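Local coordinates for protein hypoxanthine-guanine phosphoribosyltransferase (HGPRT) (Schistosoma mansoni, PDB 5IPF) that catalyses the transfer of a phosphoribosyl group from phosphoribosyl pyrophosphate to hypoxanthine or guanine, giving IMP or GMP in purine salvage, at residues 74-79 and 105-110; 87-92 and 98-103. All coordinates share one frame; numbering follows the deposited sequence.

Contact 1: 74-79 and 105-110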
ATOM      1  N   ASN A  74       0.142   6.488  18.529  1.00 47.98           N
ATOM      2  CA  ASN A  74       0.652   7.191  19.707  1.00 41.33           C
ATOM      3  C   ASN A  74       0.388   8.692  19.621  1.00 41.52           C
ATOM      4  O   ASN A  74      -0.090   9.310  20.582  1.00 39.38           O
ATOM      5  CB  ASN A  74       2.148   6.922  19.870  1.00 36.38           C
ATOM      6  CG  ASN A  74       2.453   5.467  20.157  1.00 36.41           C
ATOM      7  OD1 ASN A  74       1.583   4.771  20.719  1.00 37.66           O
ATOM      8  ND2 ASN A  74       3.570   5.021  19.824  1.00 58.57           N
ATOM      9  N   ILE A  75       0.704   9.299  18.476  1.00 36.18           N
ATOM     10  CA  ILE A  75       0.494  10.736  18.315  1.00 36.87           C
ATOM     11  C   ILE A  75      -0.987  11.076  18.452  1.00 51.08           C
ATOM     12  O   ILE A  75      -1.365  12.035  19.142  1.00 43.04           O
ATOM     13  CB  ILE A  75       1.062  11.208  16.964  1.00 35.50           C
ATOM     14  CG1 ILE A  75       2.560  10.913  16.883  1.00 34.61           C
ATOM     15  CG2 ILE A  75       0.807  12.687  16.765  1.00 36.56           C
ATOM     16  CD1 ILE A  75       3.167  11.229  15.532  1.00 33.52           C
ATOM     17  N   VAL A  76      -1.850  10.280  17.815  1.00 54.23           N
ATOM     18  CA  VAL A  76      -3.276  10.593  17.816  1.00 38.91           C
ATOM     19  C   VAL A  76      -3.835  10.541  19.230  1.00 41.04           C
ATOM     20  O   VAL A  76      -4.484  11.489  19.691  1.00 55.93           O
ATOM     21  CB  VAL A  76      -4.041   9.655  16.867  1.00 51.95           C
ATOM     22  CG1 VAL A  76      -5.532   9.705  17.168  1.00 40.00           C
ATOM     23  CG2 VAL A  76      -3.791  10.060  15.432  1.00 36.89           C
ATOM     24  N   ASP A  77      -3.587   9.443  19.953  1.00 41.27           N
ATOM     25  CA  ASP A  77      -4.181   9.360  21.285  1.00 61.77           C
ATOM     26  C   ASP A  77      -3.493  10.279  22.291  1.00 55.45           C
ATOM     27  O   ASP A  77      -4.099  10.604  23.320  1.00 57.46           O
ATOM     28  CB  ASP A  77      -4.209   7.913  21.796  1.00 60.63           C
ATOM     29  CG  ASP A  77      -2.870   7.222  21.711  1.00 61.28           C
ATOM     30  OD1 ASP A  77      -1.839   7.873  21.964  1.00 67.66           O
ATOM     31  OD2 ASP A  77      -2.854   6.011  21.399  1.00 66.90           O
ATOM     32  N   TYR A  78      -2.263  10.730  22.019  1.00 43.80           N
ATOM     33  CA  TYR A  78      -1.711  11.814  22.826  1.00 45.34           C
ATOM     34  C   TYR A  78      -2.509  13.096  22.622  1.00 47.54           C
ATOM     35  O   TYR A  78      -3.007  13.696  23.581  1.00 55.48           O
ATOM     36  CB  TYR A  78      -0.237  12.057  22.499  1.00 47.75           C
ATOM     37  CG  TYR A  78       0.291  13.300  23.190  1.00 50.21           C
ATOM     38  CD1 TYR A  78       0.707  13.256  24.513  1.00 53.19           C
ATOM     39  CD2 TYR A  78       0.344  14.522  22.528  1.00 45.68           C
ATOM     40  CE1 TYR A  78       1.174  14.391  25.157  1.00 60.51           C
ATOM     41  CE2 TYR A  78       0.806  15.660  23.163  1.00 60.35           C
ATOM     42  CZ  TYR A  78       1.222  15.591  24.477  1.00 64.27           C
ATOM     43  OH  TYR A  78       1.685  16.723  25.110  1.00 52.03           O
ATOM     44  N   TYR A  79      -2.634  13.536  21.366  1.00 44.93           N
ATOM     45  CA  TYR A  79      -3.351  14.776  21.087  1.00 46.17           C
ATOM     46  C   TYR A  79      -4.844  14.679  21.364  1.00 47.82           C
ATOM     47  O   TYR A  79      -5.524  15.710  21.347  1.00 49.43           O
ATOM     48  CB  TYR A  79      -3.119  15.206  19.639  1.00 44.42           C
ATOM     49  CG  TYR A  79      -1.767  15.839  19.409  1.00 43.82           C
ATOM     50  CD1 TYR A  79      -1.565  17.194  19.644  1.00 45.54           C
ATOM     51  CD2 TYR A  79      -0.691  15.084  18.966  1.00 41.83           C
ATOM     52  CE1 TYR A  79      -0.330  17.777  19.439  1.00 50.98           C
ATOM     53  CE2 TYR A  79       0.549  15.658  18.759  1.00 41.56           C
ATOM     54  CZ  TYR A  79       0.723  17.004  18.994  1.00 45.39           C
ATOM     55  OH  TYR A  79       1.955  17.581  18.789  1.00 43.40           O
ATOM     56  N   ASP A 105      -0.543   9.776   6.043  1.00 32.96           N
ATOM     57  CA  ASP A 105      -1.328   8.603   5.667  1.00 32.99           C
ATOM     58  C   ASP A 105      -1.774   7.827   6.902  1.00 32.43           C
ATOM     59  O   ASP A 105      -2.970   7.566   7.100  1.00 47.57           O
ATOM     60  CB  ASP A 105      -0.502   7.711   4.734  1.00 46.12           C
ATOM     61  CG  ASP A 105      -1.343   7.028   3.666  1.00 58.28           C
ATOM     62  OD1 ASP A 105      -1.941   5.967   3.952  1.00 65.04           O
ATOM     63  OD2 ASP A 105      -1.389   7.544   2.529  1.00 66.46           O
ATOM     64  N   GLY A 106      -0.815   7.456   7.752  1.00 36.81           N
ATOM     65  CA  GLY A 106      -1.156   6.703   8.948  1.00 35.94           C
ATOM     66  C   GLY A 106      -2.055   7.470   9.900  1.00 42.30           C
ATOM     67  O   GLY A 106      -2.953   6.893  10.517  1.00 43.20           O
ATOM     68  N   LEU A 107      -1.826   8.781  10.031  1.00 46.97           N
ATOM     69  CA  LEU A 107      -2.641   9.606  10.920  1.00 33.55           C
ATOM     70  C   LEU A 107      -4.091   9.643  10.456  1.00 54.12           C
ATOM     71  O   LEU A 107      -5.011   9.356  11.232  1.00 35.62           O
ATOM     72  CB  LEU A 107      -2.069  11.024  11.002  1.00 33.97           C
ATOM     73  CG  LEU A 107      -0.818  11.302  11.843  1.00 47.95           C
ATOM     74  CD1 LEU A 107      -0.463  12.782  11.791  1.00 34.46           C
ATOM     75  CD2 LEU A 107      -1.018  10.859  13.281  1.00 33.87           C
ATOM     76  N   GLU A 108      -4.314   9.999   9.187  1.00 45.22           N
ATOM     77  CA  GLU A 108      -5.671  10.035   8.658  1.00 40.93           C
ATOM     78  C   GLU A 108      -6.331   8.662   8.711  1.00 36.53           C
ATOM     79  O   GLU A 108      -7.546   8.568   8.925  1.00 37.89           O
ATOM     80  CB  GLU A 108      -5.662  10.569   7.227  1.00 37.03           C
ATOM     81  CG  GLU A 108      -5.100  11.976   7.098  1.00 38.77           C
ATOM     82  CD  GLU A 108      -5.008  12.439   5.657  1.00 48.73           C
ATOM     83  OE1 GLU A 108      -5.316  11.637   4.750  1.00 58.64           O
ATOM     84  OE2 GLU A 108      -4.626  13.607   5.432  1.00 47.31           O
ATOM     85  N   ARG A 109      -5.553   7.590   8.535  1.00 35.35           N
ATOM     86  CA  ARG A 109      -6.138   6.252   8.606  1.00 38.95           C
ATOM     87  C   ARG A 109      -6.587   5.918  10.025  1.00 36.24           C
ATOM     88  O   ARG A 109      -7.722   5.477  10.238  1.00 48.70           O
ATOM     89  CB  ARG A 109      -5.148   5.205   8.097  1.00 34.59           C
ATOM     90  CG  ARG A 109      -5.611   3.772   8.338  1.00 43.99           C
ATOM     91  CD  ARG A 109      -4.762   2.756   7.595  1.00 46.31           C
ATOM     92  NE  ARG A 109      -4.911   2.870   6.147  1.00 63.16           N
ATOM     93  CZ  ARG A 109      -4.011   3.431   5.345  1.00 74.92           C
ATOM     94  NH1 ARG A 109      -2.886   3.925   5.848  1.00 79.21           N
ATOM     95  NH2 ARG A 109      -4.233   3.492   4.039  1.00 73.24           N
ATOM     96  N   THR A 110      -5.710   6.121  11.012  1.00 39.76           N
ATOM     97  CA  THR A 110      -6.061   5.755  12.380  1.00 55.34           C
ATOM     98  C   THR A 110      -7.144   6.666  12.949  1.00 37.89           C
ATOM     99  O   THR A 110      -7.935   6.230  13.794  1.00 39.34           O
ATOM    100  CB  THR A 110      -4.817   5.768  13.276  1.00 57.14           C
ATOM    101  OG1 THR A 110      -5.169   5.327  14.594  1.00 56.48           O
ATOM    102  CG2 THR A 110      -4.218   7.160  13.365  1.00 59.13           C
TER

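Contact 2: 87-92 and 98-103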
ATOM      1  N   ILE A  87      -4.151  20.746  15.478  1.00 78.33           N
ATOM      2  CA  ILE A  87      -2.788  20.218  15.465  1.00 68.69           C
ATOM      3  C   ILE A  87      -2.201  20.447  14.079  1.00 62.29           C
ATOM      4  O   ILE A  87      -2.816  20.081  13.073  1.00 58.11           O
ATOM      5  CB  ILE A  87      -2.730  18.725  15.853  1.00 63.27           C
ATOM      6  CG1 ILE A  87      -1.332  18.152  15.610  1.00 66.58           C
ATOM      7  CG2 ILE A  87      -3.782  17.918  15.111  1.00 61.50           C
ATOM      8  CD1 ILE A  87      -1.244  16.645  15.807  1.00 63.40           C
ATOM      9  N   THR A  88      -1.019  21.057  14.024  1.00 62.40           N
ATOM     10  CA  THR A  88      -0.426  21.520  12.773  1.00 64.80           C
ATOM     11  C   THR A  88       0.913  20.824  12.560  1.00 72.27           C
ATOM     12  O   THR A  88       1.875  21.086  13.288  1.00 70.28           O
ATOM     13  CB  THR A  88      -0.251  23.039  12.787  1.00 62.92           C
ATOM     14  OG1 THR A  88      -1.530  23.667  12.947  1.00 92.03           O
ATOM     15  CG2 THR A  88       0.375  23.515  11.489  1.00 64.55           C
ATOM     16  N   LEU A  89       0.978  19.953  11.556  1.00 70.60           N
ATOM     17  CA  LEU A  89       2.223  19.279  11.207  1.00 53.48           C
ATOM     18  C   LEU A  89       3.082  20.210  10.360  1.00 46.40           C
ATOM     19  O   LEU A  89       2.668  20.631   9.273  1.00 46.81           O
ATOM     20  CB  LEU A  89       1.948  17.977  10.456  1.00 52.21           C
ATOM     21  CG  LEU A  89       1.480  16.745  11.237  1.00 59.55           C
ATOM     22  CD1 LEU A  89       0.031  16.881  11.676  1.00 60.33           C
ATOM     23  CD2 LEU A  89       1.672  15.488  10.399  1.00 66.90           C
ATOM     24  N   MET A  90       4.274  20.532  10.855  1.00 46.02           N
ATOM     25  CA  MET A  90       5.227  21.368  10.137  1.00 59.50           C
ATOM     26  C   MET A  90       6.365  20.498   9.622  1.00 55.66           C
ATOM     27  O   MET A  90       7.133  19.944  10.413  1.00 42.56           O
ATOM     28  CB  MET A  90       5.774  22.479  11.031  1.00 55.72           C
ATOM     29  CG  MET A  90       6.987  23.180  10.444  1.00 58.26           C
ATOM     30  SD  MET A  90       7.572  24.546  11.459  1.00 67.44           S
ATOM     31  CE  MET A  90       6.256  25.732  11.210  1.00 68.29           C
ATOM     32  N   CYS A  91       6.485  20.395   8.304  1.00 48.65           N
ATOM     33  CA  CYS A  91       7.498  19.551   7.685  1.00 58.65           C
ATOM     34  C   CYS A  91       8.752  20.370   7.404  1.00 44.54           C
ATOM     35  O   CYS A  91       8.683  21.426   6.759  1.00 48.04           O
ATOM     36  CB  CYS A  91       6.961  18.934   6.394  1.00 75.09           C
ATOM     37  SG  CYS A  91       8.125  17.857   5.530  1.00 80.32           S
ATOM     38  N   VAL A  92       9.893  19.892   7.896  1.00 46.10           N
ATOM     39  CA  VAL A  92      11.182  20.461   7.511  1.00 54.99           C
ATOM     40  C   VAL A  92      11.516  19.933   6.122  1.00 60.77           C
ATOM     41  O   VAL A  92      11.727  18.730   5.941  1.00 51.63           O
ATOM     42  CB  VAL A  92      12.277  20.108   8.527  1.00 46.36           C
ATOM     43  CG1 VAL A  92      13.529  20.939   8.277  1.00 49.83           C
ATOM     44  CG2 VAL A  92      11.766  20.315   9.943  1.00 46.50           C
ATOM     45  N   LYS A  98       8.935  12.623   2.503  1.00 49.28           N
ATOM     46  CA  LYS A  98       8.344  11.288   2.419  1.00 47.53           C
ATOM     47  C   LYS A  98       7.844  10.820   3.781  1.00 33.56           C
ATOM     48  O   LYS A  98       6.756  10.237   3.890  1.00 59.27           O
ATOM     49  CB  LYS A  98       9.355  10.296   1.845  1.00 35.34           C
ATOM     50  CG  LYS A  98       9.757  10.578   0.405  1.00 37.45           C
ATOM     51  CD  LYS A  98      10.610   9.452  -0.164  1.00 45.35           C
ATOM     52  CE  LYS A  98      10.976   9.709  -1.619  1.00 44.35           C
ATOM     53  NZ  LYS A  98      11.733   8.569  -2.213  1.00 40.40           N
ATOM     54  N   PHE A  99       8.625  11.079   4.833  1.00 41.55           N
ATOM     55  CA  PHE A  99       8.197  10.752   6.189  1.00 44.65           C
ATOM     56  C   PHE A  99       6.910  11.483   6.553  1.00 37.12           C
ATOM     57  O   PHE A  99       6.034  10.921   7.222  1.00 31.40           O
ATOM     58  CB  PHE A  99       9.323  11.085   7.169  1.00 32.04           C
ATOM     59  CG  PHE A  99       8.922  11.016   8.611  1.00 31.43           C
ATOM     60  CD1 PHE A  99       8.320   9.882   9.128  1.00 38.56           C
ATOM     61  CD2 PHE A  99       9.178  12.080   9.462  1.00 32.35           C
ATOM     62  CE1 PHE A  99       7.959   9.821  10.460  1.00 46.03           C
ATOM     63  CE2 PHE A  99       8.820  12.023  10.797  1.00 32.17           C
ATOM     64  CZ  PHE A  99       8.210  10.892  11.296  1.00 36.14           C
ATOM     65  N   LEU A 100       6.771  12.735   6.109  1.00 33.65           N
ATOM     66  CA  LEU A 100       5.524  13.460   6.324  1.00 35.08           C
ATOM     67  C   LEU A 100       4.368  12.821   5.564  1.00 49.04           C
ATOM     68  O   LEU A 100       3.254  12.729   6.087  1.00 51.20           O
ATOM     69  CB  LEU A 100       5.678  14.921   5.905  1.00 43.56           C
ATOM     70  CG  LEU A 100       4.345  15.672   5.829  1.00 52.59           C
ATOM     71  CD1 LEU A 100       3.836  16.026   7.221  1.00 52.76           C
ATOM     72  CD2 LEU A 100       4.442  16.903   4.945  1.00 62.66           C
ATOM     73  N   ALA A 101       4.609  12.385   4.325  1.00 46.32           N
ATOM     74  CA  ALA A 101       3.531  11.813   3.524  1.00 34.67           C
ATOM     75  C   ALA A 101       3.015  10.520   4.142  1.00 46.09           C
ATOM     76  O   ALA A 101       1.806  10.357   4.356  1.00 49.50           O
ATOM     77  CB  ALA A 101       4.012  11.580   2.091  1.00 35.75           C
ATOM     78  N   ASP A 102       3.921   9.590   4.454  1.00 32.09           N
ATOM     79  CA  ASP A 102       3.491   8.336   5.064  1.00 36.96           C
ATOM     80  C   ASP A 102       2.927   8.557   6.462  1.00 41.39           C
ATOM     81  O   ASP A 102       1.971   7.874   6.862  1.00 30.38           O
ATOM     82  CB  ASP A 102       4.654   7.344   5.098  1.00 43.32           C
ATOM     83  CG  ASP A 102       5.121   6.949   3.707  1.00 52.53           C
ATOM     84  OD1 ASP A 102       4.271   6.853   2.798  1.00 59.28           O
ATOM     85  OD2 ASP A 102       6.338   6.735   3.520  1.00 52.57           O
ATOM     86  N   LEU A 103       3.487   9.511   7.213  1.00 37.37           N
ATOM     87  CA  LEU A 103       2.959   9.805   8.542  1.00 40.58           C
ATOM     88  C   LEU A 103       1.536  10.344   8.463  1.00 44.72           C
ATOM     89  O   LEU A 103       0.673   9.953   9.257  1.00 31.55           O
ATOM     90  CB  LEU A 103       3.862  10.803   9.264  1.00 48.62           C
ATOM     91  CG  LEU A 103       3.339  11.281  10.623  1.00 31.52           C
ATOM     92  CD1 LEU A 103       3.344  10.143  11.635  1.00 30.85           C
ATOM     93  CD2 LEU A 103       4.140  12.471  11.133  1.00 32.43           C
TER

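Contact 1: 74-79 and 105-110
V76 and L107 meet methyl to methyl where two helices cross, with V76 CG2 3.6 Å from L107 CD2. The same V76 CG2 also touches T110 CG2, again at 3.6 Å, and so sits across two residues one helical turn apart. With CG1 anti to the backbone N (chi1 164°), V76 CG2 is left beside the N and opposite the carbonyl carbon, on the side of the facing helix. L107 sets off across the line to the other helix, but its end comes closer, and CD2 makes the contact. In both pairs the side chains slide past each other in opposite directions and touch through their methyl groups. I75 adds a looser touch, its CB 4.2 Å from L107 CD2. T110 presents its methyl to V76, while its hydroxyl makes a weak hydrogen bond to R114.

No hydrogen bond joins the two segments, and the four residues that touch are buried and held by apolar packing. The segment axes approach to 10.0 Å with a signed crossing angle of -57°, and V76 and L107 are the closest pair of CA atoms. The contact thus joins helix 61-81 to helix 97-112. S72, a turn earlier on the first helix, also packs on L107 and T110, and I75 continues inward to L156 of the central strand 154-159.

Contact 2: 87-92 and 98-103
The first half of a beta-alpha-beta unit, made of strand 87-92, helix 97-112 and strand 120-125, is packed together here: the helix lies against the strand that precedes it, with the segment axes 9.0 Å apart and their directions 152° from each other. L89 and C91, two residues apart on one face of the strand, point toward the helix, which answers with L100 and L103, one turn apart.

L100 forks over the two strand residues. Its CD2 lies 3.5 Å from C91 CB, and its CD1 is 3.9 Å from L89 CD2. C91 SG lies anti to the backbone N (chi1 -180°) and reaches the stem of the leucine, 3.8 Å from L100 CB. L89 uses a single branch for the helix: CD2 also touches L103 CD2, at 4.0 Å, and so bridges neighbouring turns. Its side chain meets both helix leucines at a slant. All four residues are buried, and apolar contacts alone hold the interface.

F124 of strand 120-125 packs on both C91 and L100, which brings the closing strand of the unit into the same cluster, while L103 meets V158 on the other adjoining strand. F97 of the second subunit also packs on L100, so the subunit interface borders this packing. The side chain of C91 is about 11 Å from the bound IMP, so the packing lies near the nucleotide pocket without lining it. A helix laid on a strand of a parallel sheet through aliphatic side chains is the layering of the alpha/beta core of the type I phosphoribosyltransferase fold.

How the contacts relate
The two contacts have centres 12 Å apart and share helix 97-112, whose earlier part lies on strand 87-92 and whose later part meets helix 61-81. Along the chain, helix 61-81 leads into strand 87-92 and then into helix 97-112, so contact 2 is nested within the loop that contact 1 closes. They also touch directly: L107 CD1 lies 3.7 Å from L89 CD2, Y79 CD2 is 3.6 Å from I87 CD1, and I75 packs on L103. Together they form one continuous apolar layer, in which two crossing helices are fixed to the parallel sheet of the phosphoribosyltransferase domain, whose strand 154-159 ends at the IMP pocket.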